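Local coordinates for protein quinoline 2-oxidoreductase large subunit (Pseudomonas putida, PDB 1T3Q) that carries the molybdenum and pterin cytosine dinucleotide cofactor of a xanthine dehydrogenase-family hydroxylase that oxidises quinoline at carbon 2, at residues Asp582-Ile585 and Val590-Ala593; Val489-Thr494 and Met600-Val605; Thr362-Ile367 and Val695-Phe700; Cys193-Ala198 and Ile320-Ala325; Pro178-Ala181 and Gly185-Arg188. All coordinates share one frame; numbering follows the deposited sequence.

Contact 1: Asp582-Ile585 and Val590-Ala593; sequences DIVI and VHVA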
loop_
_atom_site.group_PDB
_atom_site.type_symbol
_atom_site.label_atom_id
_atom_site.label_comp_id
_atom_site.label_asym_id
_atom_site.label_seq_id
_atom_site.Cartn_x
_atom_site.Cartn_y
_atom_site.Cartn_z
ATOM N N ASP B 582 5.221 12.163 41.967
ATOM C CA ASP B 582 6.510 11.719 42.500
ATOM C C ASP B 582 7.090 10.503 41.784
ATOM O O ASP B 582 8.115 9.956 42.194
ATOM C CB ASP B 582 6.357 11.416 43.989
ATOM C CG ASP B 582 5.991 12.646 44.791
ATOM O OD1 ASP B 582 5.275 12.506 45.799
ATOM O OD2 ASP B 582 6.427 13.754 44.410
ATOM N N ILE B 583 6.432 10.092 40.708
ATOM C CA ILE B 583 6.874 8.938 39.932
ATOM C C ILE B 583 7.687 9.380 38.719
ATOM O O ILE B 583 7.347 10.365 38.063
ATOM C CB ILE B 583 5.660 8.122 39.417
ATOM C CG1 ILE B 583 4.819 7.617 40.598
ATOM C CG2 ILE B 583 6.139 6.964 38.549
ATOM C CD1 ILE B 583 5.539 6.633 41.505
ATOM N N VAL B 584 8.767 8.661 38.429
ATOM C CA VAL B 584 9.586 8.964 37.259
ATOM C C VAL B 584 9.785 7.673 36.473
ATOM O O VAL B 584 9.584 6.582 37.000
ATOM C CB VAL B 584 10.990 9.526 37.634
ATOM C CG1 VAL B 584 10.850 10.839 38.391
ATOM C CG2 VAL B 584 11.763 8.510 38.454
ATOM N N ILE B 585 10.151 7.805 35.204
ATOM C CA ILE B 585 10.417 6.643 34.364
ATOM C C ILE B 585 11.814 6.858 33.809
ATOM O O ILE B 585 12.073 7.854 33.135
ATOM C CB ILE B 585 9.424 6.523 33.190
ATOM C CG1 ILE B 585 7.985 6.555 33.710
ATOM C CG2 ILE B 585 9.669 5.211 32.447
ATOM C CD1 ILE B 585 6.925 6.381 32.624
ATOM N N VAL B 590 9.931 2.209 36.171
ATOM C CA VAL B 590 8.969 3.180 36.687
ATOM C C VAL B 590 9.095 3.134 38.207
ATOM O O VAL B 590 8.788 2.115 38.831
ATOM C CB VAL B 590 7.526 2.816 36.302
ATOM C CG1 VAL B 590 6.564 3.864 36.877
ATOM C CG2 VAL B 590 7.394 2.726 34.774
ATOM N N HIS B 591 9.539 4.229 38.812
ATOM C CA HIS B 591 9.725 4.229 40.256
ATOM C C HIS B 591 9.551 5.586 40.919
ATOM O O HIS B 591 9.431 6.616 40.254
ATOM C CB HIS B 591 11.124 3.703 40.584
ATOM C CG HIS B 591 12.228 4.609 40.131
ATOM N ND1 HIS B 591 12.591 4.742 38.808
ATOM C CD2 HIS B 591 13.028 5.453 40.825
ATOM C CE1 HIS B 591 13.567 5.627 38.706
ATOM N NE2 HIS B 591 13.851 6.074 39.916
ATOM N N VAL B 592 9.538 5.572 42.248
ATOM C CA VAL B 592 9.417 6.798 43.025
ATOM C C VAL B 592 10.755 7.509 42.857
ATOM O O VAL B 592 11.807 6.925 43.125
ATOM C CB VAL B 592 9.169 6.482 44.523
ATOM C CG1 VAL B 592 9.188 7.759 45.345
ATOM C CG2 VAL B 592 7.829 5.766 44.685
ATOM N N ALA B 593 10.715 8.757 42.400
ATOM C CA ALA B 593 11.934 9.528 42.180
ATOM C C ALA B 593 12.846 9.472 43.401
ATOM O O ALA B 593 12.422 9.767 44.518
ATOM C CB ALA B 593 11.588 10.975 41.850
#

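Contact 2: Val489-Thr494 and Met600-Val605; sequences VRIDPT and MPFAEV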
loop_
_atom_site.group_PDB
_atom_site.type_symbol
_atom_site.label_atom_id
_atom_site.label_comp_id
_atom_site.label_asym_id
_atom_site.label_seq_id
_atom_site.Cartn_x
_atom_site.Cartn_y
_atom_site.Cartn_z
ATOM N N VAL B 489 1.039 9.727 20.296
ATOM C CA VAL B 489 1.950 8.798 20.936
ATOM C C VAL B 489 1.129 7.708 21.588
ATOM O O VAL B 489 0.189 7.985 22.338
ATOM C CB VAL B 489 2.817 9.494 22.015
ATOM C CG1 VAL B 489 3.643 8.457 22.766
ATOM C CG2 VAL B 489 3.738 10.509 21.365
ATOM N N ARG B 490 1.473 6.465 21.276
ATOM C CA ARG B 490 0.799 5.316 21.847
ATOM C C ARG B 490 1.839 4.435 22.500
ATOM O O ARG B 490 2.898 4.188 21.927
ATOM C CB ARG B 490 0.090 4.488 20.767
ATOM C CG ARG B 490 -0.493 3.169 21.293
ATOM C CD ARG B 490 -1.166 2.369 20.177
ATOM N NE ARG B 490 -0.189 1.847 19.224
ATOM C CZ ARG B 490 -0.480 1.460 17.985
ATOM N NH1 ARG B 490 -1.727 1.535 17.534
ATOM N NH2 ARG B 490 0.479 1.009 17.191
ATOM N N ILE B 491 1.543 3.979 23.705
ATOM C CA ILE B 491 2.443 3.066 24.380
ATOM C C ILE B 491 1.816 1.723 24.072
ATOM O O ILE B 491 0.695 1.448 24.492
ATOM C CB ILE B 491 2.465 3.271 25.907
ATOM C CG1 ILE B 491 2.923 4.693 26.239
ATOM C CG2 ILE B 491 3.408 2.241 26.544
ATOM C CD1 ILE B 491 2.914 5.014 27.736
ATOM N N ASP B 492 2.517 0.898 23.306
ATOM C CA ASP B 492 1.991 -0.410 22.961
ATOM C C ASP B 492 1.984 -1.298 24.213
ATOM O O ASP B 492 2.788 -1.098 25.124
ATOM C CB ASP B 492 2.835 -0.999 21.825
ATOM C CG ASP B 492 2.800 -0.120 20.580
ATOM O OD1 ASP B 492 1.722 -0.025 19.955
ATOM O OD2 ASP B 492 3.833 0.494 20.239
ATOM N N PRO B 493 1.065 -2.277 24.276
ATOM C CA PRO B 493 0.922 -3.202 25.406
ATOM C C PRO B 493 2.207 -3.803 25.972
ATOM O O PRO B 493 2.350 -3.917 27.187
ATOM C CB PRO B 493 -0.019 -4.269 24.860
ATOM C CG PRO B 493 -0.901 -3.486 23.948
ATOM C CD PRO B 493 0.091 -2.601 23.217
ATOM N N THR B 494 3.139 -4.186 25.103
ATOM C CA THR B 494 4.387 -4.784 25.571
ATOM C C THR B 494 5.407 -3.762 26.058
ATOM O O THR B 494 6.521 -4.122 26.438
ATOM C CB THR B 494 5.039 -5.660 24.477
ATOM O OG1 THR B 494 5.343 -4.858 23.327
ATOM C CG2 THR B 494 4.095 -6.781 24.074
ATOM N N MET B 600 8.792 -0.603 39.320
ATOM C CA MET B 600 8.378 -1.748 38.509
ATOM C C MET B 600 8.829 -1.496 37.077
ATOM O O MET B 600 8.930 -0.348 36.647
ATOM C CB MET B 600 6.854 -1.865 38.480
ATOM C CG MET B 600 6.168 -1.934 39.818
ATOM S SD MET B 600 4.399 -1.657 39.596
ATOM C CE MET B 600 3.998 -2.988 38.467
ATOM N N PRO B 601 9.109 -2.562 36.316
ATOM C CA PRO B 601 9.525 -2.278 34.945
ATOM C C PRO B 601 8.384 -1.602 34.179
ATOM O O PRO B 601 7.209 -1.843 34.450
ATOM C CB PRO B 601 9.885 -3.658 34.389
ATOM C CG PRO B 601 9.124 -4.612 35.260
ATOM C CD PRO B 601 9.237 -3.995 36.624
ATOM N N PHE B 602 8.749 -0.737 33.243
ATOM C CA PHE B 602 7.788 -0.013 32.424
ATOM C C PHE B 602 6.763 -0.965 31.796
ATOM O O PHE B 602 5.555 -0.720 31.847
ATOM C CB PHE B 602 8.546 0.742 31.330
ATOM C CG PHE B 602 7.670 1.579 30.437
ATOM C CD1 PHE B 602 7.023 2.708 30.931
ATOM C CD2 PHE B 602 7.531 1.260 29.088
ATOM C CE1 PHE B 602 6.248 3.514 30.089
ATOM C CE2 PHE B 602 6.759 2.058 28.235
ATOM C CZ PHE B 602 6.117 3.189 28.739
ATOM N N ALA B 603 7.254 -2.056 31.213
ATOM C CA ALA B 603 6.386 -3.036 30.559
ATOM C C ALA B 603 5.344 -3.631 31.504
ATOM O O ALA B 603 4.232 -3.951 31.085
ATOM C CB ALA B 603 7.226 -4.147 29.945
ATOM N N GLU B 604 5.696 -3.778 32.777
ATOM C CA GLU B 604 4.756 -4.344 33.737
ATOM C C GLU B 604 3.619 -3.376 34.060
ATOM O O GLU B 604 2.467 -3.791 34.182
ATOM C CB GLU B 604 5.476 -4.750 35.029
ATOM C CG GLU B 604 4.554 -5.409 36.050
ATOM C CD GLU B 604 5.287 -5.886 37.295
ATOM O OE1 GLU B 604 4.621 -6.417 38.209
ATOM O OE2 GLU B 604 6.524 -5.736 37.362
ATOM N N VAL B 605 3.936 -2.092 34.197
ATOM C CA VAL B 605 2.906 -1.099 34.493
ATOM C C VAL B 605 1.983 -0.986 33.281
ATOM O O VAL B 605 0.762 -1.009 33.408
ATOM C CB VAL B 605 3.514 0.294 34.780
ATOM C CG1 VAL B 605 2.402 1.286 35.128
ATOM C CG2 VAL B 605 4.507 0.202 35.925
HETATM O O HOH W 1 3.590 -5.358 28.916
#

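Contact 3: Thr362-Ile367 and Val695-Phe700; sequences TNKCPI and VIYDDF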
loop_
_atom_site.group_PDB
_atom_site.type_symbol
_atom_site.label_atom_id
_atom_site.label_comp_id
_atom_site.label_asym_id
_atom_site.label_seq_id
_atom_site.Cartn_x
_atom_site.Cartn_y
_atom_site.Cartn_z
ATOM N N THR B 362 6.975 39.654 -12.217
ATOM C CA THR B 362 7.740 39.647 -13.453
ATOM C C THR B 362 7.268 38.417 -14.214
ATOM O O THR B 362 6.663 37.520 -13.629
ATOM C CB THR B 362 9.256 39.518 -13.190
ATOM O OG1 THR B 362 9.509 38.312 -12.464
ATOM C CG2 THR B 362 9.768 40.702 -12.381
ATOM N N ASN B 363 7.525 38.369 -15.514
ATOM C CA ASN B 363 7.098 37.217 -16.288
ATOM C C ASN B 363 8.142 36.102 -16.231
ATOM O O ASN B 363 8.823 35.804 -17.209
ATOM C CB ASN B 363 6.793 37.635 -17.727
ATOM C CG ASN B 363 5.529 38.478 -17.819
ATOM O OD1 ASN B 363 5.579 39.667 -18.130
ATOM N ND2 ASN B 363 4.389 37.864 -17.525
ATOM N N LYS B 364 8.250 35.505 -15.048
ATOM C CA LYS B 364 9.183 34.416 -14.778
ATOM C C LYS B 364 8.437 33.463 -13.865
ATOM O O LYS B 364 7.348 33.785 -13.388
ATOM C CB LYS B 364 10.417 34.952 -14.057
ATOM C CG LYS B 364 11.153 36.034 -14.821
ATOM C CD LYS B 364 12.275 36.639 -13.991
ATOM C CE LYS B 364 12.945 37.776 -14.752
ATOM N NZ LYS B 364 14.076 38.373 -14.010
ATOM N N CYS B 365 8.991 32.285 -13.606
ATOM C CA CYS B 365 8.272 31.390 -12.724
ATOM C C CYS B 365 8.265 32.055 -11.348
ATOM O O CYS B 365 9.157 32.844 -11.015
ATOM C CB CYS B 365 8.937 30.015 -12.664
ATOM S SG CYS B 365 10.387 29.973 -11.650
ATOM N N PRO B 366 7.236 31.778 -10.546
ATOM C CA PRO B 366 7.174 32.389 -9.219
ATOM C C PRO B 366 8.384 32.139 -8.335
ATOM O O PRO B 366 8.988 31.062 -8.358
ATOM C CB PRO B 366 5.879 31.825 -8.622
ATOM C CG PRO B 366 5.532 30.652 -9.492
ATOM C CD PRO B 366 6.003 31.036 -10.849
ATOM N N ILE B 367 8.748 33.163 -7.577
ATOM C CA ILE B 367 9.855 33.054 -6.646
ATOM C C ILE B 367 9.287 32.194 -5.525
ATOM O O ILE B 367 8.083 32.205 -5.281
ATOM C CB ILE B 367 10.270 34.449 -6.112
ATOM C CG1 ILE B 367 11.727 34.414 -5.651
ATOM C CG2 ILE B 367 9.353 34.884 -4.978
ATOM C CD1 ILE B 367 12.721 34.258 -6.792
ATOM N N VAL B 695 20.273 30.848 -12.010
ATOM C CA VAL B 695 19.220 30.528 -12.960
ATOM C C VAL B 695 19.144 31.841 -13.729
ATOM O O VAL B 695 18.941 32.902 -13.132
ATOM C CB VAL B 695 17.883 30.244 -12.244
ATOM C CG1 VAL B 695 16.720 30.328 -13.233
ATOM C CG2 VAL B 695 17.926 28.856 -11.607
ATOM N N ILE B 696 19.320 31.782 -15.043
ATOM C CA ILE B 696 19.331 33.003 -15.831
ATOM C C ILE B 696 18.222 33.179 -16.860
ATOM O O ILE B 696 17.977 32.300 -17.689
ATOM C CB ILE B 696 20.679 33.152 -16.576
ATOM C CG1 ILE B 696 21.841 33.073 -15.583
ATOM C CG2 ILE B 696 20.722 34.478 -17.339
ATOM C CD1 ILE B 696 23.202 33.077 -16.232
ATOM N N TYR B 697 17.561 34.331 -16.792
ATOM C CA TYR B 697 16.522 34.698 -17.751
ATOM C C TYR B 697 17.164 35.808 -18.583
ATOM O O TYR B 697 17.763 36.726 -18.023
ATOM C CB TYR B 697 15.276 35.260 -17.051
ATOM C CG TYR B 697 14.335 34.226 -16.467
ATOM C CD1 TYR B 697 14.433 33.839 -15.129
ATOM C CD2 TYR B 697 13.322 33.665 -17.242
ATOM C CE1 TYR B 697 13.537 32.924 -14.577
ATOM C CE2 TYR B 697 12.422 32.746 -16.701
ATOM C CZ TYR B 697 12.534 32.381 -15.368
ATOM O OH TYR B 697 11.648 31.477 -14.833
ATOM N N ASP B 698 17.056 35.733 -19.907
ATOM C CA ASP B 698 17.662 36.761 -20.741
ATOM C C ASP B 698 16.750 37.966 -20.886
ATOM O O ASP B 698 15.685 38.019 -20.286
ATOM C CB ASP B 698 18.033 36.218 -22.129
ATOM C CG ASP B 698 16.831 35.758 -22.930
ATOM O OD1 ASP B 698 15.702 36.233 -22.676
ATOM O OD2 ASP B 698 17.024 34.923 -23.839
ATOM N N ASP B 699 17.181 38.929 -21.691
ATOM C CA ASP B 699 16.417 40.156 -21.902
ATOM C C ASP B 699 15.031 39.964 -22.515
ATOM O O ASP B 699 14.248 40.911 -22.580
ATOM C CB ASP B 699 17.232 41.125 -22.763
ATOM C CG ASP B 699 18.459 41.652 -22.043
ATOM O OD1 ASP B 699 19.328 42.256 -22.705
ATOM O OD2 ASP B 699 18.552 41.468 -20.812
ATOM N N PHE B 700 14.718 38.753 -22.963
ATOM C CA PHE B 700 13.411 38.507 -23.562
ATOM C C PHE B 700 12.528 37.619 -22.699
ATOM O O PHE B 700 11.388 37.324 -23.058
ATOM C CB PHE B 700 13.576 37.888 -24.950
ATOM C CG PHE B 700 14.445 38.697 -25.863
ATOM C CD1 PHE B 700 15.829 38.540 -25.845
ATOM C CD2 PHE B 700 13.888 39.652 -26.707
ATOM C CE1 PHE B 700 16.645 39.326 -26.652
ATOM C CE2 PHE B 700 14.697 40.443 -27.517
ATOM C CZ PHE B 700 16.079 40.279 -27.489
HETATM O O HOH W 2 16.537 38.674 -16.323
#

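Contact 4: Cys193-Ala198 and Ile320-Ala325; sequences CGRVSA and ITDGGA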
loop_
_atom_site.group_PDB
_atom_site.type_symbol
_atom_site.label_atom_id
_atom_site.label_comp_id
_atom_site.label_asym_id
_atom_site.label_seq_id
_atom_site.Cartn_x
_atom_site.Cartn_y
_atom_site.Cartn_z
ATOM N N CYS B 193 21.391 39.525 -5.759
ATOM C CA CYS B 193 21.552 38.081 -5.825
ATOM C C CYS B 193 20.721 37.607 -7.001
ATOM O O CYS B 193 19.599 38.074 -7.202
ATOM C CB CYS B 193 21.041 37.407 -4.552
ATOM S SG CYS B 193 21.822 37.977 -3.025
ATOM N N GLY B 194 21.267 36.686 -7.785
ATOM C CA GLY B 194 20.515 36.173 -8.911
ATOM C C GLY B 194 19.602 35.062 -8.435
ATOM O O GLY B 194 19.661 34.657 -7.274
ATOM N N ARG B 195 18.743 34.570 -9.316
ATOM C CA ARG B 195 17.865 33.477 -8.943
ATOM C C ARG B 195 18.712 32.214 -8.851
ATOM O O ARG B 195 19.746 32.098 -9.517
ATOM C CB ARG B 195 16.782 33.252 -10.006
ATOM C CG ARG B 195 15.664 34.276 -9.973
ATOM C CD ARG B 195 14.571 33.991 -10.999
ATOM N NE ARG B 195 13.448 34.900 -10.774
ATOM C CZ ARG B 195 12.174 34.529 -10.737
ATOM N NH1 ARG B 195 11.842 33.260 -10.921
ATOM N NH2 ARG B 195 11.229 35.429 -10.480
ATOM N N VAL B 196 18.270 31.285 -8.015
ATOM C CA VAL B 196 18.925 29.994 -7.871
ATOM C C VAL B 196 17.799 28.990 -7.737
ATOM O O VAL B 196 16.646 29.368 -7.524
ATOM C CB VAL B 196 19.833 29.904 -6.610
ATOM C CG1 VAL B 196 20.954 30.912 -6.707
ATOM C CG2 VAL B 196 19.011 30.108 -5.341
ATOM N N SER B 197 18.129 27.712 -7.890
ATOM C CA SER B 197 17.157 26.640 -7.752
ATOM C C SER B 197 17.603 25.766 -6.588
ATOM O O SER B 197 18.803 25.593 -6.375
ATOM C CB SER B 197 17.112 25.784 -9.027
ATOM O OG SER B 197 16.303 24.636 -8.823
ATOM N N ALA B 198 16.646 25.229 -5.836
ATOM C CA ALA B 198 16.974 24.346 -4.717
ATOM C C ALA B 198 17.723 23.159 -5.322
ATOM O O ALA B 198 18.554 22.520 -4.670
ATOM C CB ALA B 198 15.698 23.871 -4.027
ATOM N N ILE B 320 14.224 44.822 -2.777
ATOM C CA ILE B 320 13.264 44.528 -3.836
ATOM C C ILE B 320 13.415 43.080 -4.291
ATOM O O ILE B 320 14.527 42.608 -4.524
ATOM C CB ILE B 320 13.472 45.444 -5.056
ATOM C CG1 ILE B 320 13.533 46.906 -4.609
ATOM C CG2 ILE B 320 12.326 45.249 -6.045
ATOM C CD1 ILE B 320 14.005 47.858 -5.691
ATOM N N THR B 321 12.288 42.389 -4.418
ATOM C CA THR B 321 12.268 40.991 -4.828
ATOM C C THR B 321 11.675 40.800 -6.218
ATOM O O THR B 321 10.636 41.384 -6.546
ATOM C CB THR B 321 11.429 40.141 -3.835
ATOM O OG1 THR B 321 12.066 40.125 -2.552
ATOM C CG2 THR B 321 11.275 38.712 -4.338
ATOM N N ASP B 322 12.349 39.994 -7.036
ATOM C CA ASP B 322 11.853 39.668 -8.373
ATOM C C ASP B 322 10.956 38.472 -8.067
ATOM O O ASP B 322 11.439 37.348 -7.917
ATOM C CB ASP B 322 13.005 39.249 -9.290
ATOM C CG ASP B 322 12.545 38.969 -10.709
ATOM O OD1 ASP B 322 11.624 38.143 -10.877
ATOM O OD2 ASP B 322 13.104 39.571 -11.653
ATOM N N GLY B 323 9.651 38.717 -7.971
ATOM C CA GLY B 323 8.728 37.660 -7.593
ATOM C C GLY B 323 8.145 36.702 -8.609
ATOM O O GLY B 323 7.513 35.716 -8.228
ATOM N N GLY B 324 8.341 36.961 -9.890
ATOM C CA GLY B 324 7.769 36.063 -10.873
ATOM C C GLY B 324 6.325 36.443 -11.137
ATOM O O GLY B 324 5.823 37.432 -10.590
ATOM N N ALA B 325 5.656 35.635 -11.952
ATOM C CA ALA B 325 4.280 35.880 -12.372
ATOM C C ALA B 325 3.174 35.748 -11.338
ATOM O O ALA B 325 2.144 36.416 -11.460
ATOM C CB ALA B 325 3.952 34.993 -13.572
#

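Contact 5: Pro178-Ala181 and Gly185-Arg188; sequences PIFA and GVVR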
loop_
_atom_site.group_PDB
_atom_site.type_symbol
_atom_site.label_atom_id
_atom_site.label_comp_id
_atom_site.label_asym_id
_atom_site.label_seq_id
_atom_site.Cartn_x
_atom_site.Cartn_y
_atom_site.Cartn_z
ATOM N N PRO B 178 20.333 62.939 7.715
ATOM C CA PRO B 178 21.272 63.698 8.545
ATOM C C PRO B 178 22.312 62.820 9.243
ATOM O O PRO B 178 23.429 63.264 9.496
ATOM C CB PRO B 178 20.357 64.435 9.523
ATOM C CG PRO B 178 19.147 63.550 9.601
ATOM C CD PRO B 178 18.947 63.129 8.172
ATOM N N ILE B 179 21.959 61.577 9.549
ATOM C CA ILE B 179 22.916 60.690 10.203
ATOM C C ILE B 179 24.036 60.327 9.225
ATOM O O ILE B 179 25.217 60.405 9.565
ATOM C CB ILE B 179 22.231 59.404 10.731
ATOM C CG1 ILE B 179 21.223 59.772 11.822
ATOM C CG2 ILE B 179 23.283 58.439 11.278
ATOM C CD1 ILE B 179 20.443 58.593 12.404
ATOM N N PHE B 180 23.668 59.942 8.004
ATOM C CA PHE B 180 24.666 59.592 7.000
ATOM C C PHE B 180 25.497 60.803 6.611
ATOM O O PHE B 180 26.648 60.673 6.205
ATOM C CB PHE B 180 24.005 59.004 5.748
ATOM C CG PHE B 180 23.633 57.565 5.891
ATOM C CD1 PHE B 180 22.407 57.197 6.434
ATOM C CD2 PHE B 180 24.541 56.566 5.541
ATOM C CE1 PHE B 180 22.090 55.854 6.628
ATOM C CE2 PHE B 180 24.232 55.223 5.733
ATOM C CZ PHE B 180 23.005 54.865 6.279
ATOM N N ALA B 181 24.912 61.987 6.747
ATOM C CA ALA B 181 25.615 63.208 6.391
ATOM C C ALA B 181 26.634 63.656 7.433
ATOM O O ALA B 181 27.616 64.316 7.091
ATOM C CB ALA B 181 24.611 64.324 6.142
ATOM N N GLY B 185 31.708 57.789 9.808
ATOM C CA GLY B 185 31.889 56.892 8.686
ATOM C C GLY B 185 30.606 56.386 8.070
ATOM O O GLY B 185 29.549 56.349 8.706
ATOM N N VAL B 186 30.710 55.992 6.807
ATOM C CA VAL B 186 29.577 55.462 6.071
ATOM C C VAL B 186 30.065 54.447 5.045
ATOM O O VAL B 186 31.119 54.628 4.441
ATOM C CB VAL B 186 28.821 56.578 5.303
ATOM C CG1 VAL B 186 27.790 55.960 4.371
ATOM C CG2 VAL B 186 28.147 57.535 6.280
ATOM N N VAL B 187 29.304 53.372 4.880
ATOM C CA VAL B 187 29.598 52.355 3.878
ATOM C C VAL B 187 28.254 52.046 3.252
ATOM O O VAL B 187 27.244 51.956 3.955
ATOM C CB VAL B 187 30.195 51.054 4.477
ATOM C CG1 VAL B 187 31.621 51.308 4.939
ATOM C CG2 VAL B 187 29.328 50.542 5.621
ATOM N N ARG B 188 28.234 51.900 1.932
ATOM C CA ARG B 188 26.995 51.617 1.228
ATOM C C ARG B 188 27.251 50.629 0.105
ATOM O O ARG B 188 28.368 50.508 -0.395
ATOM C CB ARG B 188 26.414 52.909 0.641
ATOM C CG ARG B 188 26.543 54.105 1.573
ATOM C CD ARG B 188 25.831 55.353 1.059
ATOM N NE ARG B 188 24.476 55.464 1.591
ATOM C CZ ARG B 188 23.900 56.611 1.939
ATOM N NH1 ARG B 188 24.559 57.757 1.811
ATOM N NH2 ARG B 188 22.666 56.612 2.429
#

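Contact 1: Asp582-Ile585 and Val590-Ala593
An antiparallel beta hairpin, strands 583-586 and 589-592, brings Val584 opposite His591 as its hydrogen-bonded pair. Val584 N donates to His591 O at 2.8 Å, and His591 N returns the bond to Val584 O at 3.0 Å. A third, nearly straight bond runs from Ala593 N to Asp582 O (2.9 Å, 169° at the hydrogen) and carries the pairing past the end of the strand. On the face that holds Val584 and His591, methyl CG2 of Val584 sits over the imidazole in a CH-pi contact, 3.7 Å from the His591 ring centroid and displaced toward the rim. The ring reaches this place because CG of His591 lies between its own backbone N and carbonyl carbon (chi1 67°). CG1 of Val584 meets CB of Ala593 at 3.5 Å. On the other face CG1 of Val590 touches CG2 of Ile583 (3.5 Å), while its CG2 lies alongside Ile585. That apolar face rests on helices 549-576 and 602-611, and strand 599-601 adds a third strand beside 589-592.

Contact 2: Val489-Thr494 and Met600-Val605
One water joins the carbonyl oxygens of Pro493 and Ala603, donating to Pro493 O at 2.6 Å and to Ala603 O at 2.7 Å. Since both bonds run from the water to an acceptor, it links two backbone oxygens that could not bond to each other. No direct hydrogen bond crosses the contact. Beside the water, CB of Ala603 rests against Thr494 O at 3.6 Å, whereas the hydroxyl of Thr494 turns to Glu241 of the second subunit. The apolar half of the contact joins Ile491 and Phe602. With CG of Phe602 anti to its backbone N (chi1 -178°), the ring extends from the first turn of its helix and brings CZ to 3.6 Å from CG2 of Ile491 and 3.8 Å from CD1 of the same residue. The branched side chain thus meets the far end of the ring with two of its methyls. Earlier in the segment, the carboxylate of Asp492 forms salt bridges with Arg490 and with Arg230 of the second subunit. Pro601 is the N-cap of helix 602-611, and Pro493 and Thr494 lie in the turn between the antiparallel strands 486-491 and 497-501. Together with helix 549-576, which also touches Ile491, this is the layered packing of helices on a beta sheet.

Contact 3: Thr362-Ile367 and Val695-Phe700
Two loops, one from each of the two molybdopterin cofactor-binding regions of the sequence, meet where Lys364 lies across the phenol of Tyr697; the first loop runs on to Tyr370 and Arg371 of the molybdenum pocket. CG of Lys364 stands 3.7 Å from the Tyr697 ring centroid and only 2° off the ring normal, a centred CH-pi contact. With CG anti to the carbonyl carbon (chi1 -58°) and the chain extended beyond it, the lysine passes over the ring from its hydroxyl end toward CB of Tyr697: CB of Lys364 is 3.6 Å from Tyr697 CZ, and CD is 3.7 Å from CD1. At the far end of the ring the hydroxyl of Tyr697 accepts a straight hydrogen bond from Cys365 N (3.0 Å, 179°), with SG of Cys365 3.7 Å from the same oxygen. A water that donates to Tyr697 O at 2.9 Å also receives a weak bond from Lys364 NZ. The main partner of Lys364 NZ is Asp322, through a salt bridge to OD2. The lysine therefore spends its methylenes on an aromatic face and its ammonium on a carboxylate, a division likely to offset the cost of burying the charge.

Contact 4: Cys193-Ala198 and Ile320-Ala325
A buried salt bridge fastens the loop after strand 185-193 to the last part of strand 312-322: Arg195 NH2 meets Asp322 OD1 at 2.8 Å. The bond is single-pronged and somewhat bent, 151° at the hydrogen. The guanidinium and carboxylate planes stand 83° apart, and NH2 approaches OD1 from 38° above the carboxylate plane. Extended from CG to NE, Arg195 also brings NH2 to Asp322 O, a weak bond of 3.2 Å. Both strands belong to one mixed sheet, with strand 298-306 between them. NE and NH1 of Arg195 are engaged by Gln297 OE1 and Cys365 O, while Asp322 OD1 is also bonded to Thr362 OG1 and OD2 pairs with Lys364. A methionine at Arg195 would probably deprive Asp322 of one of its two charged partners and leave Cys365 O and Gln297 OE1 short of a donor. Gly324 passes the guanidinium edge with its N in plane; a CB on Gly324 would press on Gly323 O and lie 3.5 Å from Arg195 NH2.

Contact 5: Pro178-Ala181 and Gly185-Arg188
Phe180 offers one face of its ring to the guanidinium of Arg188, which lies almost flat on it: the planes differ by 8° and the centres are 4.2 Å apart. NH2 of Arg188 is 3.6 Å from Phe180 CD2, so the cation-pi interaction is off-centre, over the face near CD2 and CG. The arginine chain bends at chi3 (94°), which lays its end over the phenyl from the direction opposite to that in which Phe180 points. Val186 comes in at the ring edge, in plane, with CG1 at 3.5 Å from CD2 of Phe180; its other methyl, CG2, touches Phe180 O at 3.5 Å. Without the ring, as with an alanine at Phe180, the guanidinium of Arg188 is likely to lose its flat support and swing, and Val186 to be uncovered. A long, weak ion pair with Glu316 also reaches Arg188 NH2. Val186 and Arg188, two apart on strand 185-193, face the same way, and short helix 177-182 folds back over them: a surface helix-turn-strand unit at the start of a sheet strand.

How the contacts relate
From the N terminus, contact 5 closes the first and shortest loop, folding helix 177-182 onto strand 185-193. Contact 4 then joins the far end of that strand to strand 312-322 across 122 residues, so the two follow in series. Contact 3 opens after both and spans 328 residues, linking the two cofactor-binding regions; contact 2 is nested inside it, and the hairpin of contact 1 inside contact 2. No loops cross. Contacts 3 and 4, with centres about 8 Å apart, share one buried polar network. Contacts 1 and 2 touch through the three-stranded sheet and helix 602-611, on the opposite side of the chain's centre, about 62 Å from contact 3 to contact 1, centre to centre.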